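PDB 1OXV: glucose import ATP-binding protein GlcV from Sulfolobus solfataricus, which binds and hydrolyses ATP to power glucose uptake by the GlcSTUV ABC transporter of the archaeal cell membrane. Local coordinates for residues V19-V24 with K44-R49; L162-P167 with V192-V197. All blocks are in the same frame, centred on the assembly; numbering follows the deposited sequence.

Interaction 1 of 2, residues V19-V24 with K44-R49; sequences VALDNV and KTTFMR. With MG (magnesium ion), chain D; ANP (phosphoaminophosphonic acid-adenylate ester), chain T.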
ATOM      1  N   VAL A  19       6.283  10.298 -18.479  1.00 12.18           N
ATOM      2  CA  VAL A  19       5.747   8.951 -18.597  1.00 17.41           C
ATOM      3  C   VAL A  19       5.236   8.554 -17.228  1.00 18.91           C
ATOM      4  O   VAL A  19       6.009   8.164 -16.339  1.00 17.48           O
ATOM      5  CB  VAL A  19       6.805   7.969 -19.130  1.00 17.27           C
ATOM      6  CG1 VAL A  19       6.262   6.555 -19.202  1.00 18.55           C
ATOM      7  CG2 VAL A  19       7.278   8.427 -20.499  1.00 19.78           C
ATOM      8  N   ALA A  20       3.923   8.677 -17.061  1.00 11.62           N
ATOM      9  CA  ALA A  20       3.275   8.445 -15.770  1.00 12.75           C
ATOM     10  C   ALA A  20       3.192   6.953 -15.448  1.00 18.82           C
ATOM     11  O   ALA A  20       3.253   6.540 -14.283  1.00 13.43           O
ATOM     12  CB  ALA A  20       1.895   9.080 -15.759  1.00 15.21           C
ATOM     13  N   LEU A  21       3.035   6.152 -16.490  1.00 11.19           N
ATOM     14  CA  LEU A  21       3.002   4.696 -16.354  1.00 17.78           C
ATOM     15  C   LEU A  21       3.793   4.134 -17.525  1.00 16.45           C
ATOM     16  O   LEU A  21       3.621   4.568 -18.658  1.00 17.33           O
ATOM     17  CB  LEU A  21       1.574   4.143 -16.385  1.00 18.57           C
ATOM     18  CG  LEU A  21       0.631   4.506 -15.237  1.00 18.63           C
ATOM     19  CD1 LEU A  21      -0.753   3.968 -15.516  1.00 20.53           C
ATOM     20  CD2 LEU A  21       1.173   3.973 -13.934  1.00 14.16           C
ATOM     21  N   ASP A  22       4.643   3.152 -17.252  1.00 22.05           N
ATOM     22  CA  ASP A  22       5.505   2.594 -18.280  1.00 18.06           C
ATOM     23  C   ASP A  22       5.393   1.076 -18.346  1.00 20.07           C
ATOM     24  O   ASP A  22       5.909   0.373 -17.483  1.00 17.62           O
ATOM     25  CB  ASP A  22       6.948   2.992 -17.970  1.00 19.09           C
ATOM     26  CG  ASP A  22       7.921   2.565 -19.043  1.00 36.75           C
ATOM     27  OD1 ASP A  22       9.095   2.963 -18.932  1.00 39.76           O
ATOM     28  OD2 ASP A  22       7.616   1.842 -20.019  1.00 34.42           O
ATOM     29  N   ASN A  23       4.732   0.600 -19.394  1.00 14.27           N
ATOM     30  CA  ASN A  23       4.564  -0.823 -19.678  1.00 21.97           C
ATOM     31  C   ASN A  23       4.158  -1.672 -18.492  1.00 20.73           C
ATOM     32  O   ASN A  23       4.829  -2.641 -18.136  1.00 18.12           O
ATOM     33  CB  ASN A  23       5.840  -1.373 -20.303  1.00 24.87           C
ATOM     34  CG  ASN A  23       6.029  -0.906 -21.733  0.50 30.31           C
ATOM     35  OD1 ASN A  23       5.260  -1.268 -22.625  0.50 44.68           O
ATOM     36  ND2 ASN A  23       7.052  -0.091 -21.958  0.50 36.02           N
ATOM     37  N   VAL A  24       3.041  -1.301 -17.892  1.00 17.56           N
ATOM     38  CA  VAL A  24       2.526  -1.987 -16.729  1.00 18.16           C
ATOM     39  C   VAL A  24       1.790  -3.266 -17.098  1.00 17.30           C
ATOM     40  O   VAL A  24       0.933  -3.267 -17.961  1.00 16.10           O
ATOM     41  CB  VAL A  24       1.611  -1.035 -15.924  1.00 17.71           C
ATOM     42  CG1 VAL A  24       0.884  -1.778 -14.803  1.00 22.67           C
ATOM     43  CG2 VAL A  24       2.440   0.087 -15.355  1.00 18.41           C
ATOM     44  N   LYS A  44      -0.014   6.109  -9.164  1.00 15.66           N
ATOM     45  CA  LYS A  44      -1.138   5.381  -8.553  1.00 11.30           C
ATOM     46  C   LYS A  44      -2.502   5.861  -9.024  1.00 11.63           C
ATOM     47  O   LYS A  44      -3.317   5.065  -9.475  1.00 15.40           O
ATOM     48  CB  LYS A  44      -1.040   5.444  -7.018  1.00 16.77           C
ATOM     49  CG  LYS A  44       0.241   4.867  -6.485  1.00 19.17           C
ATOM     50  CD  LYS A  44       0.335   4.934  -4.943  1.00 16.60           C
ATOM     51  CE  LYS A  44       0.211   6.355  -4.396  1.00 29.42           C
ATOM     52  NZ  LYS A  44       1.353   7.248  -4.761  1.00 18.72           N
ATOM     53  N   THR A  45      -2.749   7.169  -8.922  1.00 14.53           N
ATOM     54  CA  THR A  45      -4.024   7.732  -9.337  1.00 12.28           C
ATOM     55  C   THR A  45      -4.216   7.589 -10.851  1.00 14.26           C
ATOM     56  O   THR A  45      -5.314   7.362 -11.322  1.00 15.99           O
ATOM     57  CB  THR A  45      -4.136   9.209  -8.905  1.00 14.12           C
ATOM     58  OG1 THR A  45      -4.274   9.298  -7.479  1.00 19.64           O
ATOM     59  CG2 THR A  45      -5.418   9.835  -9.423  1.00 24.08           C
ATOM     60  N   THR A  46      -3.146   7.749 -11.610  1.00 14.52           N
ATOM     61  CA  THR A  46      -3.246   7.592 -13.042  1.00 12.06           C
ATOM     62  C   THR A  46      -3.722   6.164 -13.350  1.00 14.23           C
ATOM     63  O   THR A  46      -4.614   5.942 -14.171  1.00 16.71           O
ATOM     64  CB  THR A  46      -1.900   7.880 -13.695  1.00 18.02           C
ATOM     65  OG1 THR A  46      -1.527   9.250 -13.446  1.00 16.05           O
ATOM     66  CG2 THR A  46      -2.016   7.757 -15.206  1.00 17.66           C
ATOM     67  N   PHE A  47      -3.123   5.206 -12.677  1.00 14.17           N
ATOM     68  CA  PHE A  47      -3.502   3.820 -12.841  1.00 13.81           C
ATOM     69  C   PHE A  47      -4.974   3.607 -12.522  1.00 15.19           C
ATOM     70  O   PHE A  47      -5.715   3.006 -13.311  1.00 14.55           O
ATOM     71  CB  PHE A  47      -2.622   2.949 -11.970  1.00 13.18           C
ATOM     72  CG  PHE A  47      -2.933   1.509 -12.058  1.00 15.66           C
ATOM     73  CD1 PHE A  47      -2.519   0.758 -13.138  1.00 18.05           C
ATOM     74  CD2 PHE A  47      -3.642   0.899 -11.067  1.00 17.86           C
ATOM     75  CE1 PHE A  47      -2.818  -0.575 -13.210  1.00 24.39           C
ATOM     76  CE2 PHE A  47      -3.929  -0.430 -11.140  1.00 21.90           C
ATOM     77  CZ  PHE A  47      -3.516  -1.165 -12.206  1.00 27.51           C
ATOM     78  N   MET A  48      -5.405   4.105 -11.370  1.00 12.62           N
ATOM     79  CA  MET A  48      -6.781   3.984 -10.899  1.00 12.21           C
ATOM     80  C   MET A  48      -7.780   4.573 -11.900  1.00 15.04           C
ATOM     81  O   MET A  48      -8.860   4.042 -12.127  1.00 13.93           O
ATOM     82  CB  MET A  48      -6.894   4.715  -9.561  1.00 14.12           C
ATOM     83  CG  MET A  48      -6.220   3.952  -8.418  0.50 10.26           C
ATOM     84  SD  MET A  48      -6.822   2.263  -8.277  0.50 17.44           S
ATOM     85  CE  MET A  48      -7.925   2.510  -6.878  0.50  9.23           C
ATOM     86  N   ARG A  49      -7.438   5.738 -12.448  1.00 12.83           N
ATOM     87  CA  ARG A  49      -8.301   6.420 -13.392  1.00 14.03           C
ATOM     88  C   ARG A  49      -8.436   5.639 -14.701  1.00 12.59           C
ATOM     89  O   ARG A  49      -9.491   5.666 -15.350  1.00 16.36           O
ATOM     90  CB  ARG A  49      -7.801   7.853 -13.660  1.00 16.74           C
ATOM     91  CG  ARG A  49      -8.040   8.825 -12.521  1.00 14.46           C
ATOM     92  CD  ARG A  49      -7.434  10.230 -12.725  1.00 18.78           C
ATOM     93  NE  ARG A  49      -7.914  10.914 -13.922  1.00 19.22           N
ATOM     94  CZ  ARG A  49      -9.077  11.553 -13.992  1.00 30.46           C
ATOM     95  NH1 ARG A  49      -9.874  11.606 -12.938  1.00 22.00           N
ATOM     96  NH2 ARG A  49      -9.444  12.148 -15.109  1.00 31.15           N
TER
HETATM   97 MG    MG D1102      -2.671  10.031  -6.219  1.00 25.78          MG
HETATM   98  PG  ANP T1104       0.195  10.784  -4.960  1.00 31.02           P
HETATM   99  O1G ANP T1104       0.661   9.607  -4.164  1.00 27.17           O
HETATM  100  O2G ANP T1104       0.723  12.091  -4.440  1.00 32.67           O
HETATM  101  O3G ANP T1104      -1.280  10.829  -4.925  1.00 21.93           O
HETATM  102  PB  ANP T1104       0.276   9.468  -7.590  1.00 24.06           P
HETATM  103  O1B ANP T1104       1.027   8.225  -7.326  1.00 21.98           O
HETATM  104  O2B ANP T1104      -1.188   9.248  -7.469  1.00 19.82           O
HETATM  105  N3B ANP T1104       0.772  10.647  -6.518  1.00 27.19           N
HETATM  106  PA  ANP T1104      -0.165  10.503 -10.153  1.00 23.97           P
HETATM  107  O1A ANP T1104      -0.675   9.315 -10.893  1.00 18.44           O
HETATM  108  O2A ANP T1104      -1.275  11.399  -9.797  1.00 22.79           O
HETATM  109  O3A ANP T1104       0.720  10.014  -8.981  1.00 21.26           O
HETATM  110  O5' ANP T1104       0.709  11.269 -11.134  1.00 20.60           O
HETATM  111  C5' ANP T1104       1.727  10.548 -11.783  1.00 18.87           C
HETATM  112  C4' ANP T1104       2.634  11.468 -12.610  1.00 26.75           C
HETATM  113  O4' ANP T1104       1.895  11.972 -13.705  1.00 23.11           O
HETATM  114  C3' ANP T1104       3.110  12.725 -11.903  1.00 27.54           C
HETATM  115  O3' ANP T1104       4.355  13.135 -12.463  1.00 33.79           O
HETATM  116  C2' ANP T1104       2.048  13.753 -12.217  1.00 28.93           C
HETATM  117  O2' ANP T1104       2.516  15.092 -12.195  1.00 31.77           O
HETATM  118  C1' ANP T1104       1.670  13.373 -13.631  1.00 22.58           C
HETATM  119  N9  ANP T1104       0.279  13.667 -13.972  1.00 28.01           N
HETATM  120  C8  ANP T1104      -0.823  13.044 -13.499  1.00 38.47           C
HETATM  121  N7  ANP T1104      -1.938  13.567 -14.077  1.00 29.50           N
HETATM  122  C5  ANP T1104      -1.532  14.518 -14.936  1.00 28.17           C
HETATM  123  C6  ANP T1104      -2.173  15.465 -15.870  1.00 38.01           C
HETATM  124  N6  ANP T1104      -3.560  15.491 -16.018  1.00 38.07           N
HETATM  125  N1  ANP T1104      -1.379  16.282 -16.574  1.00 26.04           N
HETATM  126  C2  ANP T1104      -0.046  16.276 -16.464  1.00 32.64           C
HETATM  127  N3  ANP T1104       0.601  15.452 -15.620  1.00 28.76           N
HETATM  128  C4  ANP T1104      -0.073  14.577 -14.869  1.00 26.89           C
HETATM  129  O   HOH W   1      -2.813   8.412  -5.034  1.00 22.52           O
HETATM  130  O   HOH W   2      -4.269  10.998  -5.198  1.00 29.74           O
HETATM  131  O   HOH W   3      -2.556  11.861  -7.526  1.00 25.95           O

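Interaction 2 of 2, residues L162-P167 with V192-V197; sequences LLLDEP and VTLLVV. With ANP (phosphoaminophosphonic acid-adenylate ester), chain T.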
ATOM      1  N   LEU A 162     -14.641  -2.279  -6.914  1.00 10.32           N
ATOM      2  CA  LEU A 162     -14.594  -1.107  -6.051  1.00 11.00           C
ATOM      3  C   LEU A 162     -13.153  -0.556  -6.034  1.00 10.43           C
ATOM      4  O   LEU A 162     -12.195  -1.296  -5.799  1.00 14.47           O
ATOM      5  CB  LEU A 162     -15.074  -1.481  -4.644  1.00 14.90           C
ATOM      6  CG  LEU A 162     -15.000  -0.374  -3.597  1.00 14.81           C
ATOM      7  CD1 LEU A 162     -15.873   0.782  -3.981  1.00 20.62           C
ATOM      8  CD2 LEU A 162     -15.432  -0.908  -2.234  1.00 20.43           C
ATOM      9  N   LEU A 163     -13.011   0.719  -6.349  1.00 12.52           N
ATOM     10  CA  LEU A 163     -11.718   1.383  -6.404  1.00 15.57           C
ATOM     11  C   LEU A 163     -11.591   2.416  -5.286  1.00 10.83           C
ATOM     12  O   LEU A 163     -12.392   3.354  -5.195  1.00 12.75           O
ATOM     13  CB  LEU A 163     -11.532   2.088  -7.752  1.00 15.80           C
ATOM     14  CG  LEU A 163     -11.773   1.225  -8.986  1.00 13.07           C
ATOM     15  CD1 LEU A 163     -11.705   2.072 -10.256  1.00 21.40           C
ATOM     16  CD2 LEU A 163     -10.786   0.070  -9.066  1.00 15.82           C
ATOM     17  N   LEU A 164     -10.564   2.252  -4.460  1.00  9.69           N
ATOM     18  CA  LEU A 164     -10.310   3.164  -3.364  1.00 13.63           C
ATOM     19  C   LEU A 164      -8.945   3.827  -3.520  1.00 12.34           C
ATOM     20  O   LEU A 164      -7.901   3.184  -3.395  1.00 14.19           O
ATOM     21  CB  LEU A 164     -10.387   2.443  -2.014  1.00 14.66           C
ATOM     22  CG  LEU A 164     -11.650   1.624  -1.756  1.00 14.06           C
ATOM     23  CD1 LEU A 164     -11.639   1.061  -0.354  1.00 21.14           C
ATOM     24  CD2 LEU A 164     -12.878   2.463  -1.953  1.00 22.88           C
ATOM     25  N   ASP A 165      -8.953   5.124  -3.764  1.00 11.84           N
ATOM     26  CA  ASP A 165      -7.702   5.861  -3.913  1.00 17.56           C
ATOM     27  C   ASP A 165      -7.393   6.626  -2.627  1.00 12.97           C
ATOM     28  O   ASP A 165      -7.979   7.669  -2.342  1.00 15.80           O
ATOM     29  CB  ASP A 165      -7.756   6.806  -5.124  1.00 18.56           C
ATOM     30  CG  ASP A 165      -6.382   7.350  -5.514  1.00 28.06           C
ATOM     31  OD1 ASP A 165      -5.390   7.054  -4.804  1.00 22.67           O
ATOM     32  OD2 ASP A 165      -6.197   8.066  -6.529  1.00 17.17           O
ATOM     33  N   GLU A 166      -6.466   6.080  -1.851  1.00  8.59           N
ATOM     34  CA  GLU A 166      -6.041   6.673  -0.592  1.00 12.96           C
ATOM     35  C   GLU A 166      -7.233   7.088   0.253  1.00 14.15           C
ATOM     36  O   GLU A 166      -7.403   8.265   0.550  1.00 17.01           O
ATOM     37  CB  GLU A 166      -5.141   7.878  -0.846  1.00 23.05           C
ATOM     38  CG  GLU A 166      -3.953   7.577  -1.742  1.00 32.05           C
ATOM     39  CD  GLU A 166      -2.746   8.442  -1.425  1.00 40.33           C
ATOM     40  OE1 GLU A 166      -2.516   8.707  -0.227  1.00 50.95           O
ATOM     41  OE2 GLU A 166      -2.025   8.852  -2.367  1.00 28.04           O
ATOM     42  N   PRO A 167      -7.987   6.090   0.701  1.00 23.85           N
ATOM     43  CA  PRO A 167      -9.228   6.280   1.453  1.00 28.33           C
ATOM     44  C   PRO A 167      -9.036   6.660   2.909  1.00 20.48           C
ATOM     45  O   PRO A 167      -9.842   7.413   3.442  1.00 25.27           O
ATOM     46  CB  PRO A 167      -9.876   4.885   1.438  1.00 25.40           C
ATOM     47  CG  PRO A 167      -8.927   3.964   0.743  1.00 34.49           C
ATOM     48  CD  PRO A 167      -7.637   4.671   0.565  1.00 23.48           C
ATOM     49  N   VAL A 192     -17.021  -8.043  -4.324  1.00 18.69           N
ATOM     50  CA  VAL A 192     -16.401  -7.251  -5.365  1.00 13.97           C
ATOM     51  C   VAL A 192     -14.909  -7.411  -5.426  1.00 18.11           C
ATOM     52  O   VAL A 192     -14.245  -7.665  -4.429  1.00 17.05           O
ATOM     53  CB  VAL A 192     -16.678  -5.756  -5.187  1.00 15.76           C
ATOM     54  CG1 VAL A 192     -18.136  -5.463  -5.442  1.00 19.46           C
ATOM     55  CG2 VAL A 192     -16.242  -5.271  -3.807  1.00 17.20           C
ATOM     56  N   THR A 193     -14.383  -7.234  -6.624  1.00 17.72           N
ATOM     57  CA  THR A 193     -12.963  -7.102  -6.801  1.00 12.18           C
ATOM     58  C   THR A 193     -12.632  -5.771  -6.170  1.00 15.63           C
ATOM     59  O   THR A 193     -13.370  -4.811  -6.349  1.00 15.55           O
ATOM     60  CB  THR A 193     -12.666  -7.093  -8.285  1.00 17.29           C
ATOM     61  OG1 THR A 193     -12.999  -8.380  -8.811  1.00 17.24           O
ATOM     62  CG2 THR A 193     -11.181  -6.911  -8.565  1.00 16.03           C
ATOM     63  N   LEU A 194     -11.522  -5.698  -5.447  1.00 10.83           N
ATOM     64  CA  LEU A 194     -11.163  -4.477  -4.724  1.00 13.14           C
ATOM     65  C   LEU A 194      -9.737  -4.019  -5.038  1.00 13.55           C
ATOM     66  O   LEU A 194      -8.770  -4.775  -4.922  1.00 17.44           O
ATOM     67  CB  LEU A 194     -11.352  -4.689  -3.213  1.00 15.60           C
ATOM     68  CG  LEU A 194     -10.853  -3.595  -2.270  1.00 15.25           C
ATOM     69  CD1 LEU A 194     -11.716  -2.349  -2.323  1.00 17.39           C
ATOM     70  CD2 LEU A 194     -10.760  -4.103  -0.826  1.00 21.84           C
ATOM     71  N   LEU A 195      -9.616  -2.776  -5.470  1.00 13.84           N
ATOM     72  CA  LEU A 195      -8.316  -2.198  -5.719  1.00 13.71           C
ATOM     73  C   LEU A 195      -8.146  -1.018  -4.760  1.00 18.40           C
ATOM     74  O   LEU A 195      -8.955  -0.091  -4.752  1.00 14.34           O
ATOM     75  CB  LEU A 195      -8.230  -1.730  -7.159  1.00 18.65           C
ATOM     76  CG  LEU A 195      -6.882  -1.841  -7.859  0.50 25.63           C
ATOM     77  CD1 LEU A 195      -7.039  -1.527  -9.363  0.50 25.62           C
ATOM     78  CD2 LEU A 195      -5.841  -0.963  -7.211  0.50 30.65           C
ATOM     79  N   VAL A 196      -7.118  -1.071  -3.918  1.00 10.58           N
ATOM     80  CA  VAL A 196      -6.861   0.102  -3.095  1.00 16.12           C
ATOM     81  C   VAL A 196      -5.427   0.596  -3.272  1.00 20.58           C
ATOM     82  O   VAL A 196      -4.484  -0.179  -3.375  1.00 19.16           O
ATOM     83  CB  VAL A 196      -7.106  -0.276  -1.635  1.00 14.84           C
ATOM     84  CG1 VAL A 196      -6.744  -1.742  -1.409  0.50 20.94           C
ATOM     85  CG2 VAL A 196      -6.261   0.594  -0.725  0.50 20.17           C
ATOM     86  N   VAL A 197      -5.327   1.913  -3.353  1.00 14.21           N
ATOM     87  CA  VAL A 197      -4.054   2.560  -3.558  1.00 16.19           C
ATOM     88  C   VAL A 197      -3.674   3.344  -2.333  1.00 31.26           C
ATOM     89  O   VAL A 197      -4.531   3.874  -1.620  1.00 26.18           O
ATOM     90  CB  VAL A 197      -4.060   3.511  -4.780  1.00 18.77           C
ATOM     91  CG1 VAL A 197      -3.876   2.728  -6.036  1.00 21.31           C
ATOM     92  CG2 VAL A 197      -5.343   4.307  -4.838  1.00 48.35           C
TER
HETATM   93  PG  ANP T1104       0.195  10.784  -4.960  1.00 31.02           P
HETATM   94  O1G ANP T1104       0.661   9.607  -4.164  1.00 27.17           O
HETATM   95  O2G ANP T1104       0.723  12.091  -4.440  1.00 32.67           O
HETATM   96  O3G ANP T1104      -1.280  10.829  -4.925  1.00 21.93           O
HETATM   97  PB  ANP T1104       0.276   9.468  -7.590  1.00 24.06           P
HETATM   98  O1B ANP T1104       1.027   8.225  -7.326  1.00 21.98           O
HETATM   99  O2B ANP T1104      -1.188   9.248  -7.469  1.00 19.82           O
HETATM  100  N3B ANP T1104       0.772  10.647  -6.518  1.00 27.19           N
HETATM  101  PA  ANP T1104      -0.165  10.503 -10.153  1.00 23.97           P
HETATM  102  O1A ANP T1104      -0.675   9.315 -10.893  1.00 18.44           O
HETATM  103  O2A ANP T1104      -1.275  11.399  -9.797  1.00 22.79           O
HETATM  104  O3A ANP T1104       0.720  10.014  -8.981  1.00 21.26           O
HETATM  105  O5' ANP T1104       0.709  11.269 -11.134  1.00 20.60           O
HETATM  106  C5' ANP T1104       1.727  10.548 -11.783  1.00 18.87           C
HETATM  107  C4' ANP T1104       2.634  11.468 -12.610  1.00 26.75           C
HETATM  108  O4' ANP T1104       1.895  11.972 -13.705  1.00 23.11           O
HETATM  109  C3' ANP T1104       3.110  12.725 -11.903  1.00 27.54           C
HETATM  110  O3' ANP T1104       4.355  13.135 -12.463  1.00 33.79           O
HETATM  111  C2' ANP T1104       2.048  13.753 -12.217  1.00 28.93           C
HETATM  112  O2' ANP T1104       2.516  15.092 -12.195  1.00 31.77           O
HETATM  113  C1' ANP T1104       1.670  13.373 -13.631  1.00 22.58           C
HETATM  114  N9  ANP T1104       0.279  13.667 -13.972  1.00 28.01           N
HETATM  115  C8  ANP T1104      -0.823  13.044 -13.499  1.00 38.47           C
HETATM  116  N7  ANP T1104      -1.938  13.567 -14.077  1.00 29.50           N
HETATM  117  C5  ANP T1104      -1.532  14.518 -14.936  1.00 28.17           C
HETATM  118  C6  ANP T1104      -2.173  15.465 -15.870  1.00 38.01           C
HETATM  119  N6  ANP T1104      -3.560  15.491 -16.018  1.00 38.07           N
HETATM  120  N1  ANP T1104      -1.379  16.282 -16.574  1.00 26.04           N
HETATM  121  C2  ANP T1104      -0.046  16.276 -16.464  1.00 32.64           C
HETATM  122  N3  ANP T1104       0.601  15.452 -15.620  1.00 28.76           N
HETATM  123  C4  ANP T1104      -0.073  14.577 -14.869  1.00 26.89           C

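Interaction 1 of 2, residues V19-V24 with K44-R49
The Phe47 ring meets Leu21 at its edge, where CD1 lies near the ring plane, while Val24 CG1 comes to Phe47 CE1 obliquely at 4.2 Å. On the far side from the 19-24 strand the phenylalanine also packs on Leu195. With its CG anti to the carbonyl carbon (chi1 -66°), Leu21 brings CD1 against the helix backbone, 3.8 Å from Phe47 CA. The same methyl touches Thr46 CG2 at 4.0 Å, the Leu21 and Thr46 side chains running past one another in opposing senses. Segment 44-49 opens helix 44-52, whose first residues, Lys44 and Thr45, end the Walker A P-loop; segment 19-24 belongs to strand 18-28, outermost in the antiparallel sheet it forms with strand 4-13 and kinked by a classic beta bulge at Ala20 and Leu21 facing Lys11. Thr46 divides its two branches: CG2 faces this strand, whereas OG1 donates to ANP O1A at 2.7 Å, beside a second bond from the Thr46 amide. Ala20 CB approaches the ribose atom O4' of ANP at 3.5 Å. At the start of the helix, Lys44 NZ grips ANP O1B and O1G, and Thr45 OG1 binds the magnesium ion at 2.2 Å, with ANP O2B, ANP O3G and three waters completing six ligands.

Interaction 2 of 2, residues L162-P167 with V192-V197
Leu162 and Leu164 zip onto Thr193, Leu195 and Val197 through a ladder of backbone hydrogen bonds between two parallel strands whose axes run 4.8 Å apart and only 7° from parallel. Leu162 N donates to Thr193 O and Leu195 N to Leu162 O; Leu164 N then reaches Leu195 O at 2.9 Å, and Val197 N reaches Leu164 O. These four are nearly straight. The last rung differs: Glu166 N bonds to Val197 O with an N-H...O angle of 142° and the donor lifted above the carbonyl plane, where the chain leaves the strand. Weaker CA-H...O contacts fill in between, the shortest from Val196 CA to Leu164 O at 3.3 Å.

Apolar packing covers both faces of the pair. On the face of Leu162, Leu164, Leu194 and Val196, Leu194 CD1 sits between two leucines, 4.0 Å from Leu162 CD2 and 3.9 Å from Leu164 CD1. Its CG is anti to the backbone N (chi1 172°), which leans the methyl toward the neighbouring strand; Leu162 runs next to it in the same sense. Val183 of helix 174-190 covers Leu164 and Leu194. On the other face Leu163 CD2 crosses over Leu195 CB at 3.7 Å, and Met48 of helix 44-52 rests on both leucines.

The polar groups gather at the C-terminal strand ends. Asp165 OD2 hydrogen-bonds Thr45 OG1, a ligand of magnesium, so the aspartate acts from the second shell, while Glu166 OE2 lies 3.3 Å from ANP O3G. Four aliphatic residues followed by Asp165 and Glu166 form the Walker B motif of an ABC ATPase, here on the first strand of a right-handed beta-alpha-beta crossover through helix 174-190.

Overall arrangement
Both contacts are buried and lie in the ABC-ATPase domain, their centres about 15 Å apart, yet they join different elements. Interaction 1 sets a helix against strand 18-28, at the edge of the antiparallel sheet it shares with strand 4-13, by a few, mainly apolar, van der Waals touches; interaction 2 joins neighbouring strands inside the mixed sheet by regular backbone bonds with larger buried area. Helix 44-52 bridges them: Met48 packs on strand 193-198, and the hydrogen bond between Thr45 and Asp165 ties the two contacts together. Around one nucleotide, interaction 1 supplies phosphate-binding amides, lysine and hydroxyls, and interaction 2 brings acidic groups toward the magnesium and gamma-phosphate side.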